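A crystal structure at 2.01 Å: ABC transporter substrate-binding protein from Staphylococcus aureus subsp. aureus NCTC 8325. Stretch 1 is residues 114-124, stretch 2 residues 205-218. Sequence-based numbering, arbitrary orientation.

Stretch 1 114-124: HHEGNVIMGQK
Stretch 2 205-218: GKTLKHGDDVIPDA

What fixes the start of stretch 1, before the main strand pairing? H115 (phi/psi -122/142, chi1 m) presents its ring edge to D217, whose t rotamer brings OD1 2.8 Å from H115 ND1 in a nearly straight hydrogen bond. E116, at 62/-142 with chi1 and chi2 both m, accepts a bond from the backbone: D217 N to E116 OE1, 2.8 Å. D217 follows P216 inside a type II turn from I215 to A218.

How are the acidic groups accommodated there? E116 OE2 lies only 3.0 Å from D212 OD2, a pairing of like charges. Water 1 donates to E116 OE2 (2.8 Å) and to I215 O (2.5 Å), while water 3 donates to D212 OD2 (2.9 Å). G117, at 76/13, is a loop residue between the two strand segments; its positive phi favours glycine.

How do the strands pair? The strand through V119, I120 and M121 runs antiparallel to the one through T207 to H210, their directions 135° apart. G211 N donates to N118 O at 3.0 Å. V119 faces H210 as a non-hydrogen-bonded pair, CA atoms 4.6 Å apart, with V119 CG1 3.6 Å from H210 CD2. I120 N then donates to K209 O at 3.0 Å.

Where does the register slip? At a bulge after I120: I120 O receives L208 N at 2.9 Å and, weakly, K209 N at 3.3 Å. L208, at -89/-36, breaks the extended run. I120 (m, t) sends CD1 to 4.1 Å from V214 CG2.

What resumes beyond the bulge? M121, a selenomethionine with all three chi angles m, pairs with T207 on the V119 and H210 face; its SE is 3.5 Å from T207 OG1. G122 and K206 exchange two 2.8 Å bonds, G122 N to K206 O and K206 N to G122 O. A CB on G122 would clash with L208 CD1.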

# COMPACT_ATOMS: atom_id res chain seq x y z
N HIS A 114 5.14 4.63 -1.32
CA HIS A 114 5.87 4.76 -0.07
C HIS A 114 6.87 3.62 0.06
O HIS A 114 6.95 2.73 -0.79
CB HIS A 114 4.86 4.47 1.02
CG HIS A 114 4.35 3.07 0.93
ND1 HIS A 114 4.81 2.06 1.74
CD2 HIS A 114 3.59 2.48 -0.02
CE1 HIS A 114 4.27 0.92 1.36
NE2 HIS A 114 3.53 1.14 0.29
N HIS A 115 7.64 3.67 1.14
CA HIS A 115 8.53 2.56 1.54
C HIS A 115 8.08 2.17 2.95
O HIS A 115 7.70 3.03 3.75
CB HIS A 115 10.01 2.93 1.56
CG HIS A 115 10.57 3.25 0.21
ND1 HIS A 115 11.12 2.30 -0.61
CD2 HIS A 115 10.66 4.42 -0.46
CE1 HIS A 115 11.53 2.86 -1.73
NE2 HIS A 115 11.26 4.15 -1.66
N GLU A 116 8.09 0.87 3.23
CA GLU A 116 7.74 0.31 4.54
C GLU A 116 6.31 0.60 4.98
O GLU A 116 5.38 0.52 4.15
CB GLU A 116 8.78 0.75 5.60
CG GLU A 116 10.20 0.36 5.22
CD GLU A 116 10.44 -1.17 5.10
OE1 GLU A 116 11.60 -1.55 4.80
OE2 GLU A 116 9.50 -1.98 5.31
N GLY A 117 6.10 0.87 6.27
CA GLY A 117 4.76 1.17 6.77
C GLY A 117 3.79 -0.01 6.95
O GLY A 117 2.58 0.20 7.12
N ASN A 118 4.31 -1.24 6.89
CA ASN A 118 3.49 -2.46 7.10
C ASN A 118 3.76 -3.09 8.47
O ASN A 118 4.88 -3.00 9.00
CB ASN A 118 3.75 -3.51 5.99
CG ASN A 118 2.94 -3.23 4.72
OD1 ASN A 118 1.78 -2.83 4.81
ND2 ASN A 118 3.53 -3.49 3.54
N VAL A 119 2.73 -3.70 9.04
CA VAL A 119 2.87 -4.36 10.31
C VAL A 119 2.23 -5.74 10.35
O VAL A 119 1.44 -6.10 9.50
CB VAL A 119 2.20 -3.52 11.44
CG1 VAL A 119 2.91 -2.21 11.61
CG2 VAL A 119 0.71 -3.30 11.15
N ILE A 120 2.62 -6.52 11.37
CA ILE A 120 2.02 -7.80 11.67
C ILE A 120 1.61 -7.67 13.11
O ILE A 120 2.45 -7.46 13.98
CB ILE A 120 3.01 -8.96 11.47
CG1 ILE A 120 3.38 -9.06 9.97
CG2 ILE A 120 2.39 -10.28 11.97
CD1 ILE A 120 4.70 -9.74 9.70
N MSE A 121 0.30 -7.75 13.35
CA MSE A 121 -0.29 -7.62 14.68
C MSE A 121 -0.73 -8.97 15.21
O MSE A 121 -1.08 -9.85 14.44
CB MSE A 121 -1.54 -6.73 14.62
CG MSE A 121 -1.30 -5.38 14.00
SE MSE A 121 -0.13 -4.31 15.11
CE MSE A 121 -1.35 -4.09 16.63
N GLY A 122 -0.68 -9.13 16.52
CA GLY A 122 -1.15 -10.33 17.18
C GLY A 122 -2.05 -9.92 18.32
O GLY A 122 -2.14 -8.73 18.64
N GLN A 123 -2.72 -10.89 18.93
CA GLN A 123 -3.59 -10.61 20.06
C GLN A 123 -2.76 -10.09 21.21
O GLN A 123 -1.55 -10.33 21.28
CB GLN A 123 -4.30 -11.89 20.52
CG GLN A 123 -5.31 -12.40 19.53
CD GLN A 123 -5.88 -13.76 19.92
OE1 GLN A 123 -5.53 -14.30 20.97
NE2 GLN A 123 -6.75 -14.31 19.07
N LYS A 124 -3.44 -9.39 22.12
CA LYS A 124 -2.84 -8.84 23.31
C LYS A 124 -2.02 -9.88 24.08
O LYS A 124 -2.49 -11.00 24.30
CB LYS A 124 -3.99 -8.35 24.20
CG LYS A 124 -3.61 -7.85 25.56
CD LYS A 124 -4.89 -7.56 26.35
CE LYS A 124 -4.60 -6.95 27.70
NZ LYS A 124 -5.88 -6.60 28.39
N GLY A 205 -4.57 -5.26 20.79
CA GLY A 205 -3.73 -5.71 19.70
C GLY A 205 -2.28 -5.42 20.08
O GLY A 205 -2.00 -4.43 20.74
N LYS A 206 -1.36 -6.30 19.68
CA LYS A 206 0.06 -6.13 19.98
C LYS A 206 0.86 -6.18 18.69
O LYS A 206 0.59 -7.03 17.83
CB LYS A 206 0.53 -7.24 20.93
CG LYS A 206 2.05 -7.24 21.21
CD LYS A 206 2.43 -8.25 22.30
CE LYS A 206 3.93 -8.23 22.60
NZ LYS A 206 4.27 -9.04 23.81
N THR A 207 1.82 -5.27 18.54
CA THR A 207 2.68 -5.24 17.36
C THR A 207 3.73 -6.32 17.49
O THR A 207 4.59 -6.24 18.37
CB THR A 207 3.36 -3.89 17.17
OG1 THR A 207 2.37 -2.86 17.09
CG2 THR A 207 4.21 -3.89 15.87
N LEU A 208 3.66 -7.33 16.64
CA LEU A 208 4.63 -8.42 16.70
C LEU A 208 5.85 -8.15 15.85
O LEU A 208 6.95 -8.50 16.25
CB LEU A 208 3.99 -9.73 16.26
CG LEU A 208 2.86 -10.24 17.16
CD1 LEU A 208 2.24 -11.45 16.53
CD2 LEU A 208 3.43 -10.54 18.53
N LYS A 209 5.67 -7.51 14.70
CA LYS A 209 6.78 -7.30 13.79
C LYS A 209 6.47 -6.18 12.80
O LYS A 209 5.32 -5.95 12.43
CB LYS A 209 6.94 -8.62 13.01
CG LYS A 209 8.33 -9.05 12.72
CD LYS A 209 9.02 -9.50 13.97
CE LYS A 209 10.40 -10.03 13.69
NZ LYS A 209 11.13 -10.30 14.97
N HIS A 210 7.50 -5.42 12.41
CA HIS A 210 7.35 -4.47 11.33
C HIS A 210 7.78 -5.20 10.04
O HIS A 210 8.58 -6.11 10.08
CB HIS A 210 8.14 -3.18 11.59
CG HIS A 210 7.44 -2.24 12.51
ND1 HIS A 210 7.75 -2.13 13.85
CD2 HIS A 210 6.38 -1.42 12.30
CE1 HIS A 210 6.94 -1.25 14.41
NE2 HIS A 210 6.10 -0.81 13.49
N GLY A 211 7.21 -4.81 8.91
CA GLY A 211 7.56 -5.44 7.64
C GLY A 211 9.07 -5.45 7.43
O GLY A 211 9.63 -6.43 6.96
N ASP A 212 9.69 -4.34 7.83
CA ASP A 212 11.13 -4.11 7.75
C ASP A 212 11.95 -5.26 8.32
O ASP A 212 13.04 -5.55 7.83
CB ASP A 212 11.53 -2.88 8.59
CG ASP A 212 10.57 -1.70 8.47
OD1 ASP A 212 11.06 -0.55 8.58
OD2 ASP A 212 9.34 -1.89 8.29
N ASP A 213 11.43 -5.87 9.38
CA ASP A 213 12.10 -6.94 10.10
C ASP A 213 11.96 -8.28 9.42
O ASP A 213 12.60 -9.25 9.82
CB ASP A 213 11.46 -7.14 11.49
CG ASP A 213 11.42 -5.88 12.33
OD1 ASP A 213 12.38 -5.12 12.27
OD2 ASP A 213 10.41 -5.67 13.08
N VAL A 214 11.07 -8.35 8.43
CA VAL A 214 10.74 -9.61 7.78
C VAL A 214 11.24 -9.63 6.36
O VAL A 214 11.97 -10.53 5.98
CB VAL A 214 9.23 -9.80 7.82
CG1 VAL A 214 8.86 -11.09 7.21
CG2 VAL A 214 8.74 -9.72 9.26
N ILE A 215 10.79 -8.68 5.54
CA ILE A 215 11.32 -8.56 4.18
C ILE A 215 11.68 -7.09 4.02
O ILE A 215 10.83 -6.26 3.74
CB ILE A 215 10.32 -8.97 3.04
CG1 ILE A 215 9.73 -10.35 3.28
CG2 ILE A 215 11.04 -8.99 1.71
CD1 ILE A 215 8.58 -10.72 2.27
N PRO A 216 12.96 -6.75 4.21
CA PRO A 216 13.38 -5.37 4.10
C PRO A 216 12.97 -4.68 2.80
O PRO A 216 13.22 -5.19 1.71
CB PRO A 216 14.89 -5.46 4.20
CG PRO A 216 15.12 -6.69 5.03
CD PRO A 216 14.08 -7.64 4.58
N ASP A 217 12.32 -3.53 2.95
CA ASP A 217 11.86 -2.69 1.85
C ASP A 217 11.05 -3.44 0.78
O ASP A 217 11.25 -3.25 -0.43
CB ASP A 217 13.03 -1.92 1.21
CG ASP A 217 12.54 -0.78 0.25
OD1 ASP A 217 11.40 -0.28 0.39
OD2 ASP A 217 13.33 -0.40 -0.66
N ALA A 218 10.15 -4.31 1.22
CA ALA A 218 9.26 -4.99 0.32
C ALA A 218 8.31 -3.95 -0.27
O ALA A 218 7.71 -3.17 0.46
CB ALA A 218 8.47 -6.07 1.06
O HOH W 1 9.08 -4.49 4.26
O HOH W 2 9.13 -0.84 1.15
O HOH W 3 7.03 -0.38 9.04
O HOH W 4 6.16 -3.91 3.38